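Local coordinates for protein alkyl hydroperoxide reductase/ Thiol specific antioxidant/ Mal allergen (Burkholderia ambifaria, PDB 5ENU) that probably reduces hydrogen peroxide and organic hydroperoxides through a reactive cysteine, as a peroxiredoxin with a thioredoxin-like fold, at residues 73-84 and 95-106; 124-132 and 141-150. All blocks are in the same frame, centred on the assembly; numbering follows the deposited sequence. Where two conformers were deposited one is given.

Contact 1: 73-84 and 95-106; sequences IIGVSRDSLRSH and FPLISDADEALC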
loop_
_atom_site.group_PDB
_atom_site.type_symbol
_atom_site.label_atom_id
_atom_site.label_comp_id
_atom_site.label_asym_id
_atom_site.label_seq_id
_atom_site.Cartn_x
_atom_site.Cartn_y
_atom_site.Cartn_z
ATOM N N ILE A 73 -7.214 -3.535 -3.888
ATOM C CA ILE A 73 -6.231 -3.434 -2.814
ATOM C C ILE A 73 -4.880 -3.851 -3.381
ATOM O O ILE A 73 -4.791 -4.849 -4.106
ATOM C CB ILE A 73 -6.604 -4.368 -1.640
ATOM C CG1 ILE A 73 -8.058 -4.163 -1.169
ATOM C CG2 ILE A 73 -5.629 -4.219 -0.487
ATOM C CD1 ILE A 73 -8.333 -2.782 -0.622
ATOM N N ILE A 74 -3.832 -3.099 -3.045
ATOM C CA ILE A 74 -2.456 -3.507 -3.312
ATOM C C ILE A 74 -1.626 -3.208 -2.062
ATOM O O ILE A 74 -1.601 -2.065 -1.592
ATOM C CB ILE A 74 -1.845 -2.821 -4.550
ATOM C CG1 ILE A 74 -2.656 -3.109 -5.816
ATOM C CG2 ILE A 74 -0.369 -3.244 -4.729
ATOM C CD1 ILE A 74 -2.157 -2.361 -7.046
ATOM N N GLY A 75 -0.950 -4.236 -1.520
ATOM C CA GLY A 75 -0.017 -4.041 -0.422
ATOM C C GLY A 75 1.388 -3.782 -0.944
ATOM O O GLY A 75 1.761 -4.257 -2.010
ATOM N N VAL A 76 2.152 -2.950 -0.218
ATOM C CA VAL A 76 3.520 -2.592 -0.605
ATOM C C VAL A 76 4.438 -2.757 0.597
ATOM O O VAL A 76 4.178 -2.185 1.661
ATOM C CB VAL A 76 3.635 -1.133 -1.095
ATOM C CG1 VAL A 76 5.036 -0.896 -1.666
ATOM C CG2 VAL A 76 2.550 -0.814 -2.122
ATOM N N SER A 77 5.531 -3.503 0.420
ATOM C CA SER A 77 6.668 -3.431 1.325
ATOM C C SER A 77 7.928 -3.553 0.484
ATOM O O SER A 77 7.863 -3.794 -0.729
ATOM C CB SER A 77 6.642 -4.506 2.417
ATOM O OG SER A 77 7.116 -5.748 1.907
ATOM N N ARG A 78 9.085 -3.422 1.133
ATOM C CA ARG A 78 10.352 -3.533 0.409
ATOM C C ARG A 78 10.854 -4.974 0.306
ATOM O O ARG A 78 11.926 -5.198 -0.277
ATOM C CB ARG A 78 11.414 -2.619 1.045
ATOM C CG ARG A 78 11.004 -1.139 1.076
ATOM C CD ARG A 78 11.896 -0.307 1.986
ATOM N NE ARG A 78 11.808 -0.741 3.384
ATOM C CZ ARG A 78 12.646 -0.344 4.330
ATOM N NH1 ARG A 78 13.618 0.518 4.040
ATOM N NH2 ARG A 78 12.485 -0.782 5.568
ATOM N N ASP A 79 10.111 -5.945 0.844
ATOM C CA ASP A 79 10.511 -7.349 0.765
ATOM C C ASP A 79 10.598 -7.815 -0.687
ATOM O O ASP A 79 9.975 -7.247 -1.587
ATOM C CB ASP A 79 9.522 -8.236 1.540
ATOM C CG ASP A 79 9.533 -7.940 3.018
ATOM O OD1 ASP A 79 10.520 -8.338 3.671
ATOM O OD2 ASP A 79 8.608 -7.263 3.516
ATOM N N SER A 80 11.369 -8.885 -0.898
ATOM C CA SER A 80 11.548 -9.497 -2.209
ATOM C C SER A 80 10.238 -10.088 -2.753
ATOM O O SER A 80 9.282 -10.377 -2.019
ATOM C CB SER A 80 12.578 -10.624 -2.120
ATOM O OG SER A 80 12.059 -11.690 -1.362
ATOM N N LEU A 81 10.217 -10.302 -4.073
ATOM C CA LEU A 81 9.101 -11.028 -4.681
ATOM C C LEU A 81 8.968 -12.430 -4.102
ATOM O O LEU A 81 7.847 -12.908 -3.883
ATOM C CB LEU A 81 9.288 -11.100 -6.200
ATOM C CG LEU A 81 8.988 -9.779 -6.919
ATOM C CD1 LEU A 81 9.404 -9.896 -8.398
ATOM C CD2 LEU A 81 7.500 -9.412 -6.793
ATOM N N ARG A 82 10.093 -13.106 -3.845
ATOM C CA ARG A 82 10.030 -14.433 -3.235
ATOM C C ARG A 82 9.327 -14.376 -1.878
ATOM O O ARG A 82 8.445 -15.197 -1.572
ATOM C CB ARG A 82 11.444 -15.002 -3.071
ATOM C CG ARG A 82 11.515 -16.333 -2.289
ATOM C CD ARG A 82 12.957 -16.840 -2.198
ATOM N NE ARG A 82 13.753 -16.078 -1.231
ATOM C CZ ARG A 82 15.087 -16.135 -1.142
ATOM N NH1 ARG A 82 15.781 -16.903 -1.982
ATOM N NH2 ARG A 82 15.736 -15.417 -0.225
ATOM N N SER A 83 9.712 -13.414 -1.041
ATOM C CA SER A 83 9.050 -13.268 0.244
ATOM C C SER A 83 7.568 -12.995 0.044
ATOM O O SER A 83 6.721 -13.580 0.733
ATOM C CB SER A 83 9.698 -12.116 1.008
ATOM O OG SER A 83 9.074 -11.893 2.261
ATOM N N HIS A 84 7.236 -12.100 -0.889
ATOM C CA HIS A 84 5.836 -11.777 -1.145
ATOM C C HIS A 84 5.052 -13.000 -1.613
ATOM O O HIS A 84 3.903 -13.198 -1.196
ATOM C CB HIS A 84 5.733 -10.686 -2.203
ATOM C CG HIS A 84 5.942 -9.300 -1.694
ATOM N ND1 HIS A 84 6.208 -9.004 -0.373
ATOM C CD2 HIS A 84 5.870 -8.115 -2.341
ATOM C CE1 HIS A 84 6.280 -7.691 -0.230
ATOM N NE2 HIS A 84 6.100 -7.130 -1.415
ATOM N N PHE A 95 -5.276 -10.424 -3.393
ATOM C CA PHE A 95 -4.872 -9.180 -4.016
ATOM C C PHE A 95 -3.357 -9.184 -4.117
ATOM O O PHE A 95 -2.686 -9.987 -3.453
ATOM C CB PHE A 95 -5.394 -7.968 -3.220
ATOM C CG PHE A 95 -5.001 -7.969 -1.766
ATOM C CD1 PHE A 95 -3.723 -7.574 -1.370
ATOM C CD2 PHE A 95 -5.926 -8.339 -0.783
ATOM C CE1 PHE A 95 -3.363 -7.566 -0.021
ATOM C CE2 PHE A 95 -5.561 -8.325 0.564
ATOM C CZ PHE A 95 -4.288 -7.942 0.937
ATOM N N PRO A 96 -2.785 -8.314 -4.955
ATOM C CA PRO A 96 -1.336 -8.354 -5.206
ATOM C C PRO A 96 -0.524 -7.647 -4.131
ATOM O O PRO A 96 -1.014 -6.782 -3.408
ATOM C CB PRO A 96 -1.170 -7.595 -6.536
ATOM C CG PRO A 96 -2.554 -7.283 -7.024
ATOM C CD PRO A 96 -3.495 -7.409 -5.878
ATOM N N LEU A 97 0.760 -8.012 -4.072
ATOM C CA LEU A 97 1.755 -7.326 -3.252
ATOM C C LEU A 97 2.867 -6.815 -4.166
ATOM O O LEU A 97 3.482 -7.605 -4.894
ATOM C CB LEU A 97 2.359 -8.273 -2.205
ATOM C CG LEU A 97 1.370 -8.893 -1.214
ATOM C CD1 LEU A 97 2.116 -9.895 -0.325
ATOM C CD2 LEU A 97 0.655 -7.818 -0.361
ATOM N N ILE A 98 3.145 -5.509 -4.098
ATOM C CA ILE A 98 4.258 -4.905 -4.841
ATOM C C ILE A 98 5.549 -5.075 -4.046
ATOM O O ILE A 98 5.578 -4.807 -2.832
ATOM C CB ILE A 98 3.977 -3.414 -5.116
ATOM C CG1 ILE A 98 2.983 -3.273 -6.281
ATOM C CG2 ILE A 98 5.274 -2.673 -5.408
ATOM C CD1 ILE A 98 2.461 -1.837 -6.505
ATOM N N SER A 99 6.610 -5.506 -4.725
ATOM C CA SER A 99 7.952 -5.550 -4.140
ATOM C C SER A 99 8.654 -4.229 -4.440
ATOM O O SER A 99 9.103 -3.991 -5.563
ATOM C CB SER A 99 8.758 -6.721 -4.697
ATOM O OG SER A 99 10.083 -6.638 -4.200
ATOM N N ASP A 100 8.736 -3.365 -3.441
ATOM C CA ASP A 100 9.381 -2.062 -3.591
ATOM C C ASP A 100 10.805 -2.116 -3.058
ATOM O O ASP A 100 11.261 -1.251 -2.318
ATOM C CB ASP A 100 8.556 -1.001 -2.871
ATOM C CG ASP A 100 8.911 0.408 -3.301
ATOM O OD1 ASP A 100 9.034 0.668 -4.514
ATOM O OD2 ASP A 100 9.062 1.270 -2.418
ATOM N N ALA A 101 11.538 -3.157 -3.462
ATOM C CA ALA A 101 12.910 -3.357 -2.979
ATOM C C ALA A 101 13.812 -2.156 -3.248
ATOM O O ALA A 101 14.762 -1.919 -2.483
ATOM C CB ALA A 101 13.519 -4.622 -3.597
ATOM N N ASP A 102 13.574 -1.420 -4.341
ATOM C CA ASP A 102 14.412 -0.274 -4.685
ATOM C C ASP A 102 13.880 1.053 -4.146
ATOM O O ASP A 102 14.437 2.110 -4.483
ATOM C CB ASP A 102 14.677 -0.199 -6.196
ATOM C CG ASP A 102 13.418 0.007 -7.011
ATOM O OD1 ASP A 102 12.390 0.480 -6.470
ATOM O OD2 ASP A 102 13.475 -0.282 -8.216
ATOM N N GLU A 103 12.798 1.016 -3.359
ATOM C CA GLU A 103 12.226 2.148 -2.623
ATOM C C GLU A 103 11.597 3.219 -3.506
ATOM O O GLU A 103 11.307 4.313 -3.011
ATOM C CB GLU A 103 13.197 2.786 -1.622
ATOM C CG GLU A 103 13.278 2.009 -0.342
ATOM C CD GLU A 103 14.109 2.684 0.750
ATOM O OE1 GLU A 103 14.453 3.880 0.632
ATOM O OE2 GLU A 103 14.414 1.989 1.743
ATOM N N ALA A 104 11.371 2.952 -4.795
ATOM C CA ALA A 104 10.738 3.961 -5.651
ATOM C C ALA A 104 9.387 4.418 -5.092
ATOM O O ALA A 104 9.108 5.626 -5.007
ATOM C CB ALA A 104 10.580 3.439 -7.080
ATOM N N LEU A 105 8.515 3.474 -4.716
ATOM C CA LEU A 105 7.203 3.885 -4.217
ATOM C C LEU A 105 7.296 4.457 -2.808
ATOM O O LEU A 105 6.569 5.390 -2.467
ATOM C CB LEU A 105 6.211 2.726 -4.246
ATOM C CG LEU A 105 5.493 2.410 -5.561
ATOM C CD1 LEU A 105 6.473 1.921 -6.628
ATOM C CD2 LEU A 105 4.393 1.386 -5.311
ATOM N N CYS A 106 8.182 3.903 -1.970
ATOM C CA CYS A 106 8.313 4.442 -0.614
ATOM C C CYS A 106 8.773 5.888 -0.648
ATOM O O CYS A 106 8.331 6.716 0.165
ATOM C CB CYS A 106 9.288 3.598 0.201
ATOM S SG CYS A 106 8.709 1.974 0.708
#
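Two parallel neighbours of the central sheet, strands 73-77 and 97-99, meet in the beta-alpha-beta unit that helix 81-91 completes, with Gly75 facing Leu97 and Val76 facing Ile98. Gly75 carries both central backbone bonds: its N gives to Pro96 O (3.2 Å) and its O takes Ile98 N (2.8 Å). Where the strands end, Asp100 N bonds to Ser77 O. Leu97 CD2 rests against Gly75 CA, where no side chain stands in its way. On the other face, Ile98 CD1 touches Ile74 CG2 at 3.6 Å. Just ahead of strand 97-99, the centre of the Phe95 ring face meets Ile73 CG2, in the conformer given, 3.9 Å from the ring centroid; chi1 of 55° brings the ring beside the isoleucine, and chi2 of 79° turns its face to CG2.

His84, from the connecting helix, fastens that helix to the second strand. Its NE2 reaches Ile98 O (2.8 Å), which lies in the ring plane, although the donor stands above the carbonyl plane; ND1 binds Asp47, fixing the ring's rotation from both nitrogens. Leu97 CB covers one ring face and Asp79 O lies over the opposite one. Ser99 OG donates to Asp79 O (2.7 Å). Farther out, Arg78 bends at chi3 to present NH1 in the guanidinium plane to the anti side of Glu103 OE2 (2.8 Å), a salt bridge. Arg123 joins both, its NE paired with Glu103 OE1 and its O accepting from Arg78 NH2. Two parallel strands joined by a helix that ties back to the second form the crossover of the thioredoxin-like peroxiredoxin fold.

Contact 2: 124-132 and 141-150; sequences GIERSTFLI and AWRGIKVPGH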
loop_
_atom_site.group_PDB
_atom_site.type_symbol
_atom_site.label_atom_id
_atom_site.label_comp_id
_atom_site.label_asym_id
_atom_site.label_seq_id
_atom_site.Cartn_x
_atom_site.Cartn_y
_atom_site.Cartn_z
ATOM N N GLY A 124 13.315 2.357 8.107
ATOM C CA GLY A 124 12.040 1.671 8.162
ATOM C C GLY A 124 10.949 2.322 7.315
ATOM O O GLY A 124 11.121 3.409 6.757
ATOM N N ILE A 125 9.832 1.602 7.195
ATOM C CA ILE A 125 8.585 2.086 6.594
ATOM C C ILE A 125 7.640 2.439 7.733
ATOM O O ILE A 125 7.455 1.640 8.660
ATOM C CB ILE A 125 7.925 0.984 5.732
ATOM C CG1 ILE A 125 8.637 0.801 4.395
ATOM C CG2 ILE A 125 6.400 1.251 5.519
ATOM C CD1 ILE A 125 7.981 -0.254 3.534
ATOM N N GLU A 126 7.014 3.607 7.649
ATOM C CA GLU A 126 5.911 3.977 8.518
ATOM C C GLU A 126 4.625 3.407 7.919
ATOM O O GLU A 126 4.277 3.740 6.785
ATOM C CB GLU A 126 5.849 5.507 8.538
ATOM C CG GLU A 126 4.779 6.075 9.430
ATOM C CD GLU A 126 4.936 7.565 9.667
ATOM O OE1 GLU A 126 4.854 8.350 8.701
ATOM O OE2 GLU A 126 5.162 7.946 10.831
ATOM N N ARG A 127 3.938 2.520 8.654
ATOM C CA ARG A 127 2.691 1.926 8.163
ATOM C C ARG A 127 1.707 3.024 7.760
ATOM O O ARG A 127 1.320 3.850 8.588
ATOM C CB ARG A 127 2.048 1.046 9.248
ATOM C CG ARG A 127 0.900 0.174 8.731
ATOM C CD ARG A 127 0.187 -0.590 9.865
ATOM N NE ARG A 127 1.118 -1.332 10.707
ATOM C CZ ARG A 127 1.651 -2.512 10.378
ATOM N NH1 ARG A 127 2.540 -3.083 11.180
ATOM N NH2 ARG A 127 1.304 -3.133 9.246
ATOM N N SER A 128 1.318 3.034 6.485
ATOM C CA SER A 128 0.560 4.137 5.910
ATOM C C SER A 128 -0.290 3.589 4.776
ATOM O O SER A 128 0.116 2.644 4.085
ATOM C CB SER A 128 1.481 5.228 5.336
ATOM O OG SER A 128 2.404 5.684 6.302
ATOM N N THR A 129 -1.437 4.230 4.541
ATOM C CA THR A 129 -2.368 3.819 3.489
ATOM C C THR A 129 -2.817 5.032 2.702
ATOM O O THR A 129 -2.925 6.130 3.252
ATOM C CB THR A 129 -3.553 3.089 4.093
ATOM O OG1 THR A 129 -3.053 1.978 4.831
ATOM C CG2 THR A 129 -4.556 2.613 3.033
ATOM N N PHE A 130 -3.070 4.818 1.412
ATOM C CA PHE A 130 -3.449 5.875 0.485
ATOM C C PHE A 130 -4.641 5.415 -0.335
ATOM O O PHE A 130 -4.640 4.300 -0.861
ATOM C CB PHE A 130 -2.257 6.186 -0.413
ATOM C CG PHE A 130 -1.063 6.640 0.372
ATOM C CD1 PHE A 130 -0.919 7.987 0.721
ATOM C CD2 PHE A 130 -0.123 5.720 0.843
ATOM C CE1 PHE A 130 0.167 8.404 1.494
ATOM C CE2 PHE A 130 0.951 6.148 1.624
ATOM C CZ PHE A 130 1.093 7.488 1.933
ATOM N N LEU A 131 -5.672 6.239 -0.379
ATOM C CA LEU A 131 -6.865 5.983 -1.172
ATOM C C LEU A 131 -6.811 6.891 -2.389
ATOM O O LEU A 131 -6.868 8.121 -2.259
ATOM C CB LEU A 131 -8.136 6.217 -0.359
ATOM C CG LEU A 131 -9.451 6.164 -1.136
ATOM C CD1 LEU A 131 -9.571 4.851 -1.894
ATOM C CD2 LEU A 131 -10.631 6.342 -0.190
ATOM N N ILE A 132 -6.677 6.278 -3.560
ATOM C CA ILE A 132 -6.568 6.967 -4.838
ATOM C C ILE A 132 -7.844 6.657 -5.609
ATOM O O ILE A 132 -8.268 5.495 -5.663
ATOM C CB ILE A 132 -5.314 6.481 -5.589
ATOM C CG1 ILE A 132 -4.044 6.777 -4.776
ATOM C CG2 ILE A 132 -5.252 7.077 -6.991
ATOM C CD1 ILE A 132 -2.837 5.990 -5.222
ATOM N N ALA A 141 -5.050 10.121 2.928
ATOM C CA ALA A 141 -3.856 9.469 3.433
ATOM C C ALA A 141 -4.053 9.171 4.908
ATOM O O ALA A 141 -4.678 9.954 5.635
ATOM C CB ALA A 141 -2.626 10.372 3.278
ATOM N N TRP A 142 -3.515 8.034 5.347
ATOM C CA TRP A 142 -3.461 7.683 6.762
ATOM C C TRP A 142 -2.003 7.342 7.042
ATOM O O TRP A 142 -1.512 6.329 6.538
ATOM C CB TRP A 142 -4.293 6.426 7.012
ATOM C CG TRP A 142 -5.786 6.507 6.812
ATOM C CD1 TRP A 142 -6.733 6.631 7.793
ATOM C CD2 TRP A 142 -6.507 6.327 5.575
ATOM N NE1 TRP A 142 -7.992 6.577 7.236
ATOM C CE2 TRP A 142 -7.883 6.390 5.880
ATOM C CE3 TRP A 142 -6.116 6.133 4.235
ATOM C CZ2 TRP A 142 -8.890 6.274 4.901
ATOM C CZ3 TRP A 142 -7.121 6.009 3.254
ATOM C CH2 TRP A 142 -8.495 6.090 3.595
ATOM N N ARG A 143 -1.298 8.168 7.811
ATOM C CA ARG A 143 0.136 7.953 8.009
ATOM C C ARG A 143 0.439 7.482 9.426
ATOM O O ARG A 143 -0.096 8.031 10.399
ATOM C CB ARG A 143 0.938 9.214 7.681
ATOM C CG ARG A 143 0.821 9.608 6.208
ATOM C CD ARG A 143 1.738 10.799 5.885
ATOM N NE ARG A 143 1.740 11.179 4.463
ATOM C CZ ARG A 143 2.553 10.657 3.540
ATOM N NH1 ARG A 143 3.430 9.704 3.865
ATOM N NH2 ARG A 143 2.475 11.060 2.274
ATOM N N GLY A 144 1.281 6.456 9.539
ATOM C CA GLY A 144 1.655 5.999 10.870
ATOM C C GLY A 144 0.474 5.483 11.665
ATOM O O GLY A 144 0.395 5.693 12.880
ATOM N N ILE A 145 -0.467 4.825 11.007
ATOM C CA ILE A 145 -1.643 4.366 11.729
ATOM C C ILE A 145 -1.385 3.023 12.406
ATOM O O ILE A 145 -0.493 2.249 12.025
ATOM C CB ILE A 145 -2.902 4.338 10.837
ATOM C CG1 ILE A 145 -2.608 3.829 9.419
ATOM C CG2 ILE A 145 -3.554 5.752 10.787
ATOM C CD1 ILE A 145 -2.130 2.384 9.301
ATOM N N LYS A 146 -2.193 2.747 13.420
ATOM C CA LYS A 146 -2.210 1.423 14.020
ATOM C C LYS A 146 -3.157 0.526 13.231
ATOM O O LYS A 146 -4.046 1.001 12.520
ATOM C CB LYS A 146 -2.625 1.473 15.494
ATOM C CG LYS A 146 -4.109 1.831 15.737
ATOM C CD LYS A 146 -4.449 1.666 17.231
ATOM C CE LYS A 146 -5.910 1.990 17.525
ATOM N NZ LYS A 146 -6.262 1.624 18.924
ATOM N N VAL A 147 -2.965 -0.788 13.352
ATOM C CA VAL A 147 -3.800 -1.712 12.578
ATOM C C VAL A 147 -5.250 -1.755 13.066
ATOM O O VAL A 147 -6.167 -1.685 12.225
ATOM C CB VAL A 147 -3.163 -3.109 12.486
ATOM C CG1 VAL A 147 -4.063 -4.095 11.714
ATOM C CG2 VAL A 147 -1.801 -3.024 11.824
ATOM N N PRO A 148 -5.534 -1.874 14.371
ATOM C CA PRO A 148 -6.936 -2.036 14.790
ATOM C C PRO A 148 -7.829 -0.910 14.298
ATOM O O PRO A 148 -7.507 0.273 14.453
ATOM C CB PRO A 148 -6.849 -2.063 16.319
ATOM C CG PRO A 148 -5.517 -2.667 16.601
ATOM C CD PRO A 148 -4.618 -2.048 15.520
ATOM N N GLY A 149 -8.946 -1.287 13.667
ATOM C CA GLY A 149 -9.910 -0.336 13.142
ATOM C C GLY A 149 -9.577 0.218 11.770
ATOM O O GLY A 149 -10.462 0.808 11.121
ATOM N N HIS A 150 -8.350 0.011 11.285
ATOM C CA HIS A 150 -7.885 0.704 10.090
ATOM C C HIS A 150 -8.586 0.226 8.820
ATOM O O HIS A 150 -9.063 1.047 8.028
ATOM C CB HIS A 150 -6.367 0.593 9.939
ATOM C CG HIS A 150 -5.850 1.307 8.730
ATOM N ND1 HIS A 150 -6.086 2.653 8.510
ATOM C CD2 HIS A 150 -5.095 0.881 7.690
ATOM C CE1 HIS A 150 -5.526 3.008 7.367
ATOM N NE2 HIS A 150 -4.915 1.952 6.852
HETATM O O HOH W 1 4.002 8.008 6.184
HETATM O O HOH W 2 1.281 0.009 13.097
#
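Thr129 and His150 approach from opposite directions: OG1 meets NE2 at 2.7 Å at the edge of the imidazole, near its plane. Chi1 of -57° sets OG1 anti to the threonine carbonyl carbon and directs it at that edge. Ile145 CD1 lies over the centre of one face of the His150 ring, while His150 CE1 is 3.5 Å above the plane of Trp142, toward its rim. The indole in turn offers its edge to the opposite strand, with Trp142 CE3 against Thr129 O and CZ3 against Leu131 CB (3.8 Å). Beneath these side chains, Thr129 and Trp142 form the hydrogen-bonded antiparallel pair, each N bonding to the other's O at 2.9 Å.

On the other face of the sheet, the Phe130 ring points its edge at the guanidinium face of Arg143, the planes 72° apart and CE1 3.6 Å from NH2. Arg143 NH1 also binds Phe109 O and a water that donates to both Glu126 OE1 and Ser128 OG.

Beyond the strands, Val147 CG2 covers one face of the Arg127 guanidinium, 3.6 Å from NE, and NE donates to a second water bound to Ile145 O. Arg127 NH2 pairs with Glu55, and its side chain touches Cys52. The beta hairpin thus carries an arginine to Cys52 near the start of helix 50-68, an arrangement consistent with the conserved arginine of peroxiredoxin active sites.

Running from the N terminus, the chain first forms contact 1, where helix 81-91 bridges two parallel strands in a crossover, and then, after the rest of helix 104-109 and strand 112-117, contact 2, where a short turn joins two antiparallel strands. The contacts follow in series, neither nested nor crossed, with centres about 15 Å apart on opposite sides of the chain's centre. One sheet holds both: strand 38-43 lies between strands 71-77 and 120-132. They also touch directly, as Ile125 CD1 packs 3.7 Å from Cys106 SG and Arg78 NH2 lies near Gly124. Contact 2 ends on the first residue of the C-terminal helix 150-160.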